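Side-chain contacts in vinylacetyl-CoA Delta-isomerase (Nitrosopumilus maritimus SCM1, PDB 6VJR), which probably acts as a 4-hydroxybutyryl-CoA dehydratase and vinylacetyl-CoA isomerase, working with FAD and a [4Fe-4S] cluster: residues V19-E24 against H32-P37; Y46-R51 against Q87-Q92; N108-T113 against I197-I202; L130-M135 against W266-M271. All coordinates share one frame; numbering follows the deposited sequence. Where two conformers were deposited one is given.

Interaction 1: V19-E24 against H32-P37; sequences VYLFGE and HPMIRP
L21 divides its two methyls between H32 and M34, showing how one branched side chain can join a hairpin to the loop leading into a helix. CD2 of L21 lies over a face of the imidazole, 4.0 Å from the ring centroid of H32 in a CH-pi contact. The other methyl, L21 CD1, meets M34 CE at 3.9 Å and also rests on one face of the F22 ring. In turn M34 SD approaches F22 CE2 at 3.7 Å, an oblique Met-aromatic contact. H32 is held in its own loop, because its ND1 accepts M34 N in the ring plane at 3.0 Å. The looser side is wet: a water donates to L21 O at 2.9 Å and reaches H32 NE2 weakly. With an alanine at H32, L21 CD2 would probably lose the ring it lies on and M34 N its acceptor, freeing the loop to shift. L21 to E24 form a type I' turn, and its F22 and G23 amides bond to D396 of the second subunit. Strand 19-21 runs parallel to strand 224-228, whose Y228 packs against L21, M34 and I35 in the segment leading toward helix 36-51.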
loop_
_atom_site.group_PDB
_atom_site.type_symbol
_atom_site.label_atom_id
_atom_site.label_comp_id
_atom_site.label_asym_id
_atom_site.label_seq_id
_atom_site.Cartn_x
_atom_site.Cartn_y
_atom_site.Cartn_z
ATOM N N VAL A 19 32.750 27.153 -12.985
ATOM C CA VAL A 19 32.100 25.894 -12.633
ATOM C C VAL A 19 33.113 24.950 -12.007
ATOM O O VAL A 19 34.092 24.582 -12.648
ATOM C CB VAL A 19 31.445 25.209 -13.845
ATOM C CG1 VAL A 19 30.828 23.869 -13.486
ATOM C CG2 VAL A 19 30.445 26.105 -14.532
ATOM N N TYR A 20 32.840 24.535 -10.776
ATOM C CA TYR A 20 33.682 23.546 -10.116
ATOM C C TYR A 20 33.031 22.169 -10.194
ATOM O O TYR A 20 31.873 22.035 -9.820
ATOM C CB TYR A 20 33.924 23.916 -8.656
ATOM C CG TYR A 20 34.858 25.102 -8.528
ATOM C CD1 TYR A 20 36.206 24.992 -8.830
ATOM C CD2 TYR A 20 34.384 26.329 -8.135
ATOM C CE1 TYR A 20 37.062 26.074 -8.748
ATOM C CE2 TYR A 20 35.241 27.400 -8.009
ATOM C CZ TYR A 20 36.585 27.285 -8.323
ATOM O OH TYR A 20 37.452 28.354 -8.296
ATOM N N LEU A 21 33.802 21.173 -10.676
ATOM C CA LEU A 21 33.378 19.776 -10.682
ATOM C C LEU A 21 34.588 18.917 -10.367
ATOM O O LEU A 21 35.586 18.972 -11.076
ATOM C CB LEU A 21 32.777 19.444 -12.051
ATOM C CG LEU A 21 32.440 17.973 -12.318
ATOM C CD1 LEU A 21 31.571 17.356 -11.248
ATOM C CD2 LEU A 21 31.752 17.907 -13.653
ATOM N N PHE A 22 34.500 18.131 -9.276
ATOM C CA PHE A 22 35.586 17.276 -8.847
ATOM C C PHE A 22 36.868 18.066 -8.613
ATOM O O PHE A 22 37.984 17.560 -8.863
ATOM C CB PHE A 22 35.844 16.150 -9.853
ATOM C CG PHE A 22 34.683 15.201 -10.044
ATOM C CD1 PHE A 22 34.017 14.643 -8.955
ATOM C CD2 PHE A 22 34.302 14.821 -11.326
ATOM C CE1 PHE A 22 32.974 13.752 -9.157
ATOM C CE2 PHE A 22 33.224 13.962 -11.529
ATOM C CZ PHE A 22 32.549 13.454 -10.426
ATOM N N GLY A 23 36.704 19.266 -8.040
ATOM C CA GLY A 23 37.827 20.081 -7.617
ATOM C C GLY A 23 38.585 20.744 -8.768
ATOM O O GLY A 23 39.724 21.165 -8.563
ATOM N N GLU A 24 37.971 20.819 -9.954
ATOM C CA GLU A 24 38.600 21.444 -11.095
ATOM C C GLU A 24 37.608 22.422 -11.712
ATOM O O GLU A 24 36.408 22.183 -11.656
ATOM C CB GLU A 24 38.972 20.391 -12.128
ATOM C CG GLU A 24 39.956 19.355 -11.621
ATOM C CD GLU A 24 41.401 19.794 -11.521
ATOM O OE1 GLU A 24 42.165 18.980 -10.971
ATOM O OE2 GLU A 24 41.755 20.931 -11.944
ATOM N N HIS A 32 32.383 18.527 -21.785
ATOM C CA HIS A 32 32.659 17.661 -20.648
ATOM C C HIS A 32 31.695 16.486 -20.715
ATOM O O HIS A 32 30.479 16.679 -20.696
ATOM C CB HIS A 32 32.508 18.401 -19.328
ATOM C CG HIS A 32 33.023 17.657 -18.145
ATOM N ND1 HIS A 32 32.556 16.437 -17.736
ATOM C CD2 HIS A 32 34.031 17.995 -17.322
ATOM C CE1 HIS A 32 33.247 16.075 -16.657
ATOM N NE2 HIS A 32 34.151 17.022 -16.389
ATOM N N PRO A 33 32.176 15.225 -20.768
ATOM C CA PRO A 33 31.271 14.088 -20.932
ATOM C C PRO A 33 30.246 13.873 -19.820
ATOM O O PRO A 33 29.227 13.230 -20.034
ATOM C CB PRO A 33 32.180 12.869 -20.986
ATOM C CG PRO A 33 33.576 13.354 -20.806
ATOM C CD PRO A 33 33.594 14.846 -20.718
ATOM N N MET A 34 30.481 14.424 -18.631
ATOM C CA MET A 34 29.499 14.280 -17.572
ATOM C C MET A 34 28.349 15.262 -17.735
ATOM O O MET A 34 27.235 14.997 -17.261
ATOM C CB MET A 34 30.142 14.457 -16.195
ATOM C CG MET A 34 29.219 14.161 -15.048
ATOM S SD MET A 34 30.077 14.056 -13.475
ATOM C CE MET A 34 28.867 14.779 -12.341
ATOM N N ILE A 35 28.611 16.363 -18.432
ATOM C CA ILE A 35 27.673 17.468 -18.560
ATOM C C ILE A 35 26.936 17.400 -19.897
ATOM O O ILE A 35 25.762 17.779 -19.993
ATOM C CB ILE A 35 28.404 18.800 -18.366
ATOM C CG1 ILE A 35 29.166 18.837 -17.027
ATOM C CG2 ILE A 35 27.449 19.991 -18.525
ATOM C CD1 ILE A 35 29.933 20.130 -16.793
ATOM N N ARG A 36 27.597 16.898 -20.939
ATOM C CA ARG A 36 27.024 16.951 -22.266
ATOM C C ARG A 36 25.656 16.257 -22.320
ATOM O O ARG A 36 24.755 16.733 -22.992
ATOM C CB ARG A 36 27.967 16.418 -23.343
ATOM C CG ARG A 36 27.381 16.409 -24.752
ATOM C CD ARG A 36 26.891 17.773 -25.157
ATOM N NE ARG A 36 26.586 17.766 -26.588
ATOM C CZ ARG A 36 27.423 18.069 -27.564
ATOM N NH1 ARG A 36 28.652 18.438 -27.287
ATOM N NH2 ARG A 36 27.046 17.943 -28.814
ATOM N N PRO A 37 25.390 15.123 -21.648
ATOM C CA PRO A 37 24.058 14.507 -21.767
ATOM C C PRO A 37 22.931 15.444 -21.333
ATOM O O PRO A 37 21.849 15.422 -21.900
ATOM C CB PRO A 37 24.164 13.261 -20.864
ATOM C CG PRO A 37 25.654 12.936 -20.938
ATOM C CD PRO A 37 26.326 14.284 -20.878
HETATM O O HOH W 1 35.992 18.110 -13.811
#

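Interaction 2: Y46-R51 against Q87-Q92; sequences YDLALR and QRKLGQ
R88 NH2, next to the residues K89 and L90 that meet L48, is gripped by two carboxylates through salt bridges to D301 OD1 and E334 OE2. Those bonds tie the far face of helix 77-94 to helices 295-314 and 320-345, while the contact with helix 36-51 is made by carbon atoms. There L48 does the reaching. Its CG stands anti to the backbone N (chi1 177°), which sends the side chain outward, and its CD2 touches L90 CD2 at 3.6 Å. The same L48 methyl lies 3.7 Å from L90 CG, so it nestles against the branch point of L90 as well as the methyl. L90 leaves its backbone at a slant, but its end swings round to L48. This is helix-on-helix packing in the N-terminal part of a chain whose C-terminal family belongs to the acyl-CoA dehydrogenase clan. Beside the leucines, K89 contributes its aliphatic root, with CG 4.1 Å from L48 CD2. The chain of K89 then bends at chi2, chi3 and chi4, and its ammonium makes a cation-pi contact with F495 of the third subunit. On the other helix, R51 folds back over its own backbone, one guanidinium face near L48 CA, and forms a salt bridge with E44. L90 also packs on F98, and its side chain comes within about 7 Å of the iron-sulfur cluster.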
loop_
_atom_site.group_PDB
_atom_site.type_symbol
_atom_site.label_atom_id
_atom_site.label_comp_id
_atom_site.label_asym_id
_atom_site.label_seq_id
_atom_site.Cartn_x
_atom_site.Cartn_y
_atom_site.Cartn_z
ATOM N N TYR A 46 14.410 22.171 -28.180
ATOM C CA TYR A 46 14.398 22.981 -29.386
ATOM C C TYR A 46 14.026 22.121 -30.579
ATOM O O TYR A 46 13.274 22.568 -31.425
ATOM C CB TYR A 46 15.744 23.683 -29.569
ATOM C CG TYR A 46 16.104 24.792 -28.586
ATOM C CD1 TYR A 46 16.765 24.561 -27.391
ATOM C CD2 TYR A 46 15.773 26.097 -28.885
ATOM C CE1 TYR A 46 17.097 25.605 -26.535
ATOM C CE2 TYR A 46 16.136 27.149 -28.077
ATOM C CZ TYR A 46 16.791 26.910 -26.880
ATOM O OH TYR A 46 17.129 27.984 -26.112
ATOM N N ASP A 47 14.630 20.942 -30.694
ATOM C CA ASP A 47 14.379 20.071 -31.838
ATOM C C ASP A 47 12.905 19.658 -31.914
ATOM O O ASP A 47 12.328 19.557 -32.980
ATOM C CB ASP A 47 15.385 18.928 -31.867
ATOM C CG ASP A 47 16.833 19.347 -32.144
ATOM O OD1 ASP A 47 17.059 20.407 -32.834
ATOM O OD2 ASP A 47 17.743 18.580 -31.724
ATOM N N LEU A 48 12.287 19.352 -30.774
ATOM C CA LEU A 48 10.883 18.981 -30.780
ATOM C C LEU A 48 10.007 20.112 -31.328
ATOM O O LEU A 48 9.078 19.848 -32.080
ATOM C CB LEU A 48 10.445 18.542 -29.392
ATOM C CG LEU A 48 8.963 18.196 -29.262
ATOM C CD1 LEU A 48 8.739 16.968 -30.125
ATOM C CD2 LEU A 48 8.501 17.964 -27.845
ATOM N N ALA A 49 10.327 21.364 -30.989
ATOM C CA ALA A 49 9.566 22.495 -31.507
ATOM C C ALA A 49 9.660 22.601 -33.032
ATOM O O ALA A 49 8.723 23.097 -33.644
ATOM C CB ALA A 49 10.003 23.761 -30.803
ATOM N N LEU A 50 10.773 22.142 -33.640
ATOM C CA LEU A 50 10.905 22.109 -35.093
ATOM C C LEU A 50 10.124 20.948 -35.693
ATOM O O LEU A 50 9.543 21.086 -36.758
ATOM C CB LEU A 50 12.387 22.012 -35.454
ATOM C CG LEU A 50 13.200 23.291 -35.218
ATOM C CD1 LEU A 50 14.638 23.007 -35.555
ATOM C CD2 LEU A 50 12.673 24.467 -36.038
ATOM N N ARG A 51 10.178 19.775 -35.054
ATOM C CA ARG A 51 9.518 18.591 -35.589
ATOM C C ARG A 51 8.007 18.604 -35.387
ATOM O O ARG A 51 7.289 18.057 -36.206
ATOM C CB ARG A 51 10.076 17.349 -34.909
ATOM C CG ARG A 51 11.503 17.116 -35.364
ATOM C CD ARG A 51 11.939 15.686 -35.083
ATOM N NE ARG A 51 11.600 15.216 -33.745
ATOM C CZ ARG A 51 12.271 15.431 -32.613
ATOM N NH1 ARG A 51 11.673 15.093 -31.487
ATOM N NH2 ARG A 51 13.515 15.917 -32.567
ATOM N N GLN A 87 5.434 17.939 -22.061
ATOM C CA GLN A 87 6.219 17.323 -20.988
ATOM C C GLN A 87 6.287 15.796 -21.110
ATOM O O GLN A 87 7.369 15.201 -20.989
ATOM C CB GLN A 87 5.688 17.772 -19.648
ATOM C CG GLN A 87 6.019 19.220 -19.315
ATOM C CD GLN A 87 5.131 19.823 -18.252
ATOM O OE1 GLN A 87 4.052 19.301 -17.945
ATOM N NE2 GLN A 87 5.589 20.929 -17.666
ATOM N N ARG A 88 5.133 15.153 -21.309
ATOM C CA ARG A 88 5.118 13.691 -21.392
ATOM C C ARG A 88 5.887 13.246 -22.646
ATOM O O ARG A 88 6.662 12.292 -22.649
ATOM C CB ARG A 88 3.703 13.112 -21.354
ATOM C CG ARG A 88 3.717 11.590 -21.321
ATOM C CD ARG A 88 2.353 11.036 -21.145
ATOM N NE ARG A 88 2.425 9.573 -20.992
ATOM C CZ ARG A 88 1.437 8.843 -20.547
ATOM N NH1 ARG A 88 0.262 9.386 -20.265
ATOM N NH2 ARG A 88 1.604 7.573 -20.336
ATOM N N LYS A 89 5.683 13.969 -23.753
ATOM C CA LYS A 89 6.412 13.636 -24.969
ATOM C C LYS A 89 7.932 13.742 -24.783
ATOM O O LYS A 89 8.674 12.878 -25.237
ATOM C CB LYS A 89 5.931 14.532 -26.121
ATOM C CG LYS A 89 6.629 14.359 -27.422
ATOM C CD LYS A 89 6.531 12.967 -27.942
ATOM C CE LYS A 89 5.222 12.587 -28.360
ATOM N NZ LYS A 89 5.436 11.731 -29.544
ATOM N N LEU A 90 8.425 14.818 -24.172
ATOM C CA LEU A 90 9.867 14.997 -23.951
ATOM C C LEU A 90 10.393 13.930 -22.991
ATOM O O LEU A 90 11.500 13.424 -23.180
ATOM C CB LEU A 90 10.136 16.426 -23.481
ATOM C CG LEU A 90 9.973 17.528 -24.524
ATOM C CD1 LEU A 90 9.908 18.881 -23.836
ATOM C CD2 LEU A 90 11.141 17.395 -25.457
ATOM N N GLY A 91 9.597 13.579 -21.979
ATOM C CA GLY A 91 9.972 12.473 -21.112
ATOM C C GLY A 91 10.178 11.155 -21.891
ATOM O O GLY A 91 11.129 10.392 -21.659
ATOM N N GLN A 92 9.250 10.849 -22.788
ATOM C CA GLN A 92 9.376 9.692 -23.666
ATOM C C GLN A 92 10.647 9.754 -24.518
ATOM O O GLN A 92 11.266 8.735 -24.765
ATOM C CB GLN A 92 8.173 9.562 -24.580
ATOM C CG GLN A 92 6.879 9.190 -23.885
ATOM C CD GLN A 92 5.747 8.943 -24.851
ATOM O OE1 GLN A 92 5.851 9.179 -26.064
ATOM N NE2 GLN A 92 4.691 8.383 -24.312
#

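Interaction 3: N108-T113 against I197-I202; sequences NSLHST and ILMPTI
L110 on helix 101-121 faces the end of strand 195-198, its CA 9.5 Å from that of M199, close enough for side chains to meet but not backbones. L110 and I197 reach toward each other tip to tip. One methyl does the work: CD1 of L110 touches I197 CG2 at 3.7 Å and I197 CD1 at 4.1 Å. I197 can present both methyls because CG2 is anti to its backbone N while CG1 is anti to the carbonyl carbon (chi1 -55°). More loosely, L110 CD1 lies 4.4 Å from M199 SD. The helix is reinforced from within, where S109 O accepts both T113 N and the T113 hydroxyl. The bond from T113 OG1 to S109 O is short at 2.8 Å, with the donor above the carbonyl plane. M199 lies between this patch and the cofactor site: its side chain is about 4 Å from the FAD-binding G145 and M147 and about 6 Å from FAD itself. Around the L110 side chain gather L281 of helix 278-292, F129 of helix 125-139 and V214 of strand 213-218, while strand 195-198 is bonded to strand 143-146 on one edge and to 213-218 on the other.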
loop_
_atom_site.group_PDB
_atom_site.type_symbol
_atom_site.label_atom_id
_atom_site.label_comp_id
_atom_site.label_asym_id
_atom_site.label_seq_id
_atom_site.Cartn_x
_atom_site.Cartn_y
_atom_site.Cartn_z
ATOM N N ASN A 108 5.401 31.891 -15.570
ATOM C CA ASN A 108 3.954 31.904 -15.472
ATOM C C ASN A 108 3.526 32.458 -14.100
ATOM O O ASN A 108 2.616 33.256 -14.007
ATOM C CB ASN A 108 3.385 30.546 -15.854
ATOM C CG ASN A 108 3.211 30.432 -17.362
ATOM O OD1 ASN A 108 2.153 30.737 -17.914
ATOM N ND2 ASN A 108 4.257 30.024 -18.054
ATOM N N SER A 109 4.171 32.000 -13.029
ATOM C CA SER A 109 3.844 32.457 -11.688
ATOM C C SER A 109 4.191 33.934 -11.474
ATOM O O SER A 109 3.455 34.690 -10.815
ATOM C CB SER A 109 4.480 31.523 -10.657
ATOM O OG SER A 109 5.903 31.532 -10.665
ATOM N N LEU A 110 5.327 34.367 -12.022
ATOM C CA LEU A 110 5.709 35.776 -11.926
ATOM C C LEU A 110 4.764 36.686 -12.681
ATOM O O LEU A 110 4.559 37.814 -12.252
ATOM C CB LEU A 110 7.127 35.976 -12.400
ATOM C CG LEU A 110 8.193 35.550 -11.412
ATOM C CD1 LEU A 110 9.524 35.421 -12.123
ATOM C CD2 LEU A 110 8.275 36.516 -10.224
ATOM N N HIS A 111 4.173 36.198 -13.773
ATOM C CA HIS A 111 3.318 37.065 -14.563
ATOM C C HIS A 111 2.146 37.567 -13.711
ATOM O O HIS A 111 1.881 38.770 -13.639
ATOM C CB HIS A 111 2.832 36.312 -15.799
ATOM C CG HIS A 111 2.093 37.144 -16.770
ATOM N ND1 HIS A 111 0.770 37.469 -16.581
ATOM C CD2 HIS A 111 2.473 37.731 -17.935
ATOM C CE1 HIS A 111 0.362 38.203 -17.635
ATOM N NE2 HIS A 111 1.375 38.380 -18.464
ATOM N N SER A 112 1.484 36.653 -12.991
ATOM C CA SER A 112 0.356 37.036 -12.150
ATOM C C SER A 112 0.808 37.739 -10.867
ATOM O O SER A 112 0.160 38.673 -10.422
ATOM C CB SER A 112 -0.545 35.865 -11.833
ATOM O OG SER A 112 0.094 34.892 -11.026
ATOM N N THR A 113 1.904 37.287 -10.258
ATOM C CA THR A 113 2.325 37.819 -8.971
ATOM C C THR A 113 2.778 39.277 -9.133
ATOM O O THR A 113 2.402 40.138 -8.341
ATOM C CB THR A 113 3.417 36.955 -8.358
ATOM O OG1 THR A 113 2.949 35.615 -8.221
ATOM C CG2 THR A 113 3.780 37.506 -6.992
ATOM N N ILE A 197 16.306 33.143 -12.913
ATOM C CA ILE A 197 15.459 34.003 -12.102
ATOM C C ILE A 197 15.533 33.556 -10.643
ATOM O O ILE A 197 15.116 32.454 -10.295
ATOM C CB ILE A 197 14.002 33.998 -12.598
ATOM C CG1 ILE A 197 13.884 34.385 -14.086
ATOM C CG2 ILE A 197 13.203 34.974 -11.746
ATOM C CD1 ILE A 197 12.502 34.283 -14.659
ATOM N N LEU A 198 16.060 34.440 -9.796
ATOM C CA LEU A 198 16.140 34.204 -8.366
ATOM C C LEU A 198 14.785 34.552 -7.751
ATOM O O LEU A 198 14.243 35.614 -8.046
ATOM C CB LEU A 198 17.211 35.116 -7.756
ATOM C CG LEU A 198 18.613 35.003 -8.349
ATOM C CD1 LEU A 198 19.512 36.048 -7.754
ATOM C CD2 LEU A 198 19.165 33.591 -8.183
ATOM N N MET A 199 14.318 33.715 -6.811
ATOM C CA MET A 199 13.015 33.921 -6.183
ATOM C C MET A 199 13.071 33.442 -4.742
ATOM O O MET A 199 13.733 32.461 -4.471
ATOM C CB MET A 199 11.908 33.107 -6.879
ATOM C CG MET A 199 11.667 33.424 -8.349
ATOM S SD MET A 199 10.547 32.267 -9.180
ATOM C CE MET A 199 11.680 30.882 -9.415
ATOM N N PRO A 200 12.366 34.103 -3.812
ATOM C CA PRO A 200 12.305 33.642 -2.423
ATOM C C PRO A 200 11.604 32.294 -2.337
ATOM O O PRO A 200 10.744 31.972 -3.157
ATOM C CB PRO A 200 11.586 34.749 -1.684
ATOM C CG PRO A 200 10.864 35.488 -2.785
ATOM C CD PRO A 200 11.566 35.304 -4.065
ATOM N N THR A 201 11.986 31.506 -1.338
ATOM C CA THR A 201 11.511 30.128 -1.243
ATOM C C THR A 201 10.481 29.855 -0.140
ATOM O O THR A 201 10.019 28.706 -0.026
ATOM C CB THR A 201 12.698 29.189 -1.056
ATOM O OG1 THR A 201 12.233 27.863 -1.349
ATOM C CG2 THR A 201 13.219 29.202 0.361
ATOM N N ILE A 202 10.140 30.850 0.677
ATOM C CA ILE A 202 9.362 30.656 1.897
ATOM C C ILE A 202 8.543 31.920 2.112
ATOM O O ILE A 202 8.910 32.980 1.612
ATOM C CB ILE A 202 10.342 30.388 3.054
ATOM C CG1 ILE A 202 9.687 30.025 4.325
ATOM C CG2 ILE A 202 11.293 31.566 3.269
ATOM C CD1 ILE A 202 10.661 29.414 5.321
#

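Interaction 4: L130-M135 against W266-M271; sequences LEFVKM and WDKVFM
At a classic beta bulge, where F270 and M271 both face V214, the F270 ring lies against F132 of helix 125-139. The contact is made by the far end of one ring and the root of the other: F270 CZ meets F132 CB at 3.7 Å and F132 CG at 3.9 Å. The two planes are inclined at 59°, an oblique pairing. Behind F270 the backbone turns back on it, with K268 O lying 3.8 Å above the plane and over the centre of the F270 ring. K268 supplies the second half of the contact. Its CG is anti to the carbonyl carbon and the chain kinks again at chi2 (-70°), which swings the aliphatic part across F132 at about a right angle, K268 CD 3.9 Å from F132 CD1. A last bend at chi4 delivers K268 NZ to D267 OD2 at 2.7 Å, a salt bridge between neighbours in sequence. Shortening K268 to an alanine is likely to leave the D267 carboxylate without its mate and to open a gap beside F132. F132 and F270 each find an edge-to-face partner beyond this contact, in W195 and F129 respectively, and R128 NH2 donates to V269 O. The result is a helix packed through an aromatic cluster onto an edge strand of a mixed four-stranded sheet.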
loop_
_atom_site.group_PDB
_atom_site.type_symbol
_atom_site.label_atom_id
_atom_site.label_comp_id
_atom_site.label_asym_id
_atom_site.label_seq_id
_atom_site.Cartn_x
_atom_site.Cartn_y
_atom_site.Cartn_z
ATOM N N LEU A 130 7.291 41.970 -18.210
ATOM C CA LEU A 130 6.877 41.777 -19.592
ATOM C C LEU A 130 8.001 42.103 -20.584
ATOM O O LEU A 130 8.136 41.424 -21.623
ATOM C CB LEU A 130 5.621 42.596 -19.902
ATOM C CG LEU A 130 4.341 42.135 -19.209
ATOM C CD1 LEU A 130 3.209 43.066 -19.540
ATOM C CD2 LEU A 130 4.011 40.681 -19.601
ATOM N N GLU A 131 8.792 43.153 -20.305
ATOM C CA GLU A 131 9.915 43.450 -21.185
ATOM C C GLU A 131 10.914 42.295 -21.163
ATOM O O GLU A 131 11.513 41.977 -22.188
ATOM C CB GLU A 131 10.593 44.777 -20.849
ATOM C CG GLU A 131 9.682 45.972 -21.048
ATOM C CD GLU A 131 9.451 46.326 -22.499
ATOM O OE1 GLU A 131 8.559 47.156 -22.667
ATOM O OE2 GLU A 131 10.134 45.850 -23.443
ATOM N N PHE A 132 11.068 41.651 -19.998
ATOM C CA PHE A 132 11.948 40.499 -19.917
ATOM C C PHE A 132 11.402 39.340 -20.758
ATOM O O PHE A 132 12.142 38.688 -21.497
ATOM C CB PHE A 132 12.160 40.123 -18.446
ATOM C CG PHE A 132 12.994 38.862 -18.292
ATOM C CD1 PHE A 132 14.373 38.945 -18.371
ATOM C CD2 PHE A 132 12.423 37.621 -18.062
ATOM C CE1 PHE A 132 15.163 37.825 -18.198
ATOM C CE2 PHE A 132 13.226 36.484 -17.945
ATOM C CZ PHE A 132 14.591 36.589 -18.022
ATOM N N VAL A 133 10.101 39.077 -20.643
ATOM C CA VAL A 133 9.470 38.024 -21.414
ATOM C C VAL A 133 9.664 38.288 -22.904
ATOM O O VAL A 133 9.981 37.373 -23.653
ATOM C CB VAL A 133 7.985 37.856 -21.053
ATOM C CG1 VAL A 133 7.317 36.891 -22.033
ATOM C CG2 VAL A 133 7.878 37.358 -19.600
ATOM N N LYS A 134 9.444 39.529 -23.333
ATOM C CA LYS A 134 9.621 39.858 -24.738
ATOM C C LYS A 134 11.034 39.511 -25.201
ATOM O O LYS A 134 11.218 38.876 -26.236
ATOM C CB LYS A 134 9.307 41.332 -24.944
ATOM C CG LYS A 134 9.748 41.823 -26.298
ATOM C CD LYS A 134 9.327 43.254 -26.571
ATOM C CE LYS A 134 9.751 43.732 -27.913
ATOM N NZ LYS A 134 9.222 45.075 -28.097
ATOM N N MET A 135 12.044 39.927 -24.425
ATOM C CA MET A 135 13.430 39.620 -24.754
ATOM C C MET A 135 13.621 38.105 -24.911
ATOM O O MET A 135 14.085 37.644 -25.946
ATOM C CB MET A 135 14.379 40.183 -23.689
ATOM C CG MET A 135 15.849 39.877 -23.932
ATOM S SD MET A 135 16.935 40.492 -22.628
ATOM C CE MET A 135 16.625 39.357 -21.267
ATOM N N TRP A 266 17.839 47.581 -12.088
ATOM C CA TRP A 266 16.426 47.735 -11.784
ATOM C C TRP A 266 15.528 47.053 -12.808
ATOM O O TRP A 266 14.481 46.529 -12.452
ATOM C CB TRP A 266 16.080 49.222 -11.655
ATOM C CG TRP A 266 16.695 49.847 -10.441
ATOM C CD1 TRP A 266 17.486 50.955 -10.413
ATOM C CD2 TRP A 266 16.583 49.392 -9.074
ATOM N NE1 TRP A 266 17.864 51.224 -9.130
ATOM C CE2 TRP A 266 17.335 50.292 -8.287
ATOM C CE3 TRP A 266 15.923 48.340 -8.439
ATOM C CZ2 TRP A 266 17.450 50.170 -6.909
ATOM C CZ3 TRP A 266 16.020 48.233 -7.066
ATOM C CH2 TRP A 266 16.778 49.131 -6.320
ATOM N N ASP A 267 15.902 47.077 -14.090
ATOM C CA ASP A 267 14.997 46.549 -15.097
ATOM C C ASP A 267 14.834 45.033 -14.992
ATOM O O ASP A 267 13.949 44.471 -15.625
ATOM C CB ASP A 267 15.457 46.855 -16.510
ATOM C CG ASP A 267 16.893 46.464 -16.813
ATOM O OD1 ASP A 267 17.800 47.251 -16.510
ATOM O OD2 ASP A 267 17.102 45.379 -17.337
ATOM N N LYS A 268 15.694 44.372 -14.224
ATOM C CA LYS A 268 15.623 42.928 -14.060
ATOM C C LYS A 268 15.173 42.565 -12.648
ATOM O O LYS A 268 15.259 41.398 -12.263
ATOM C CB LYS A 268 16.974 42.288 -14.410
ATOM C CG LYS A 268 17.483 42.466 -15.823
ATOM C CD LYS A 268 16.703 41.704 -16.865
ATOM C CE LYS A 268 17.258 41.781 -18.243
ATOM N NZ LYS A 268 17.060 43.112 -18.777
ATOM N N VAL A 269 14.730 43.564 -11.862
ATOM C CA VAL A 269 14.238 43.326 -10.502
ATOM C C VAL A 269 12.701 43.286 -10.524
ATOM O O VAL A 269 12.054 44.251 -10.932
ATOM C CB VAL A 269 14.749 44.406 -9.533
ATOM C CG1 VAL A 269 14.064 44.392 -8.180
ATOM C CG2 VAL A 269 16.256 44.347 -9.368
ATOM N N PHE A 270 12.129 42.157 -10.088
ATOM C CA PHE A 270 10.698 41.923 -10.174
ATOM C C PHE A 270 10.005 41.907 -8.803
ATOM O O PHE A 270 8.792 41.695 -8.729
ATOM C CB PHE A 270 10.417 40.657 -10.981
ATOM C CG PHE A 270 11.140 40.523 -12.312
ATOM C CD1 PHE A 270 11.231 41.611 -13.176
ATOM C CD2 PHE A 270 11.730 39.327 -12.694
ATOM C CE1 PHE A 270 11.904 41.504 -14.376
ATOM C CE2 PHE A 270 12.380 39.228 -13.910
ATOM C CZ PHE A 270 12.459 40.312 -14.748
ATOM N N MET A 271 10.762 42.091 -7.724
ATOM C CA MET A 271 10.251 42.236 -6.369
ATOM C C MET A 271 11.404 42.828 -5.567
ATOM O O MET A 271 12.532 42.346 -5.666
ATOM C CB MET A 271 9.857 40.888 -5.743
ATOM C CG MET A 271 9.457 40.939 -4.228
ATOM S SD MET A 271 9.329 39.332 -3.448
ATOM C CE MET A 271 7.766 38.827 -4.178
#

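How the interactions relate
Interactions 3 and 4 form one continuous core, their centres 12 Å apart. They meet directly where I197 CD1 lies 4.0 Å from F132 CE2, and the consecutive helices 101-121 and 125-139 both pack on the same sheet. Interactions 1 and 2 both draw on helix 36-51, yet their centres are 25 Å apart. The cofactors divide the set: interaction 2 approaches the iron-sulfur cluster, whereas interaction 3 lies nearer FAD, about 6 Å from M199, with M199 also about 11 Å from the iron ion. Interaction 4 is farther from the cofactor, the F132 side chain being about 10 Å from the FAD-binding G145, and interaction 1 lies beside the interface with the second subunit.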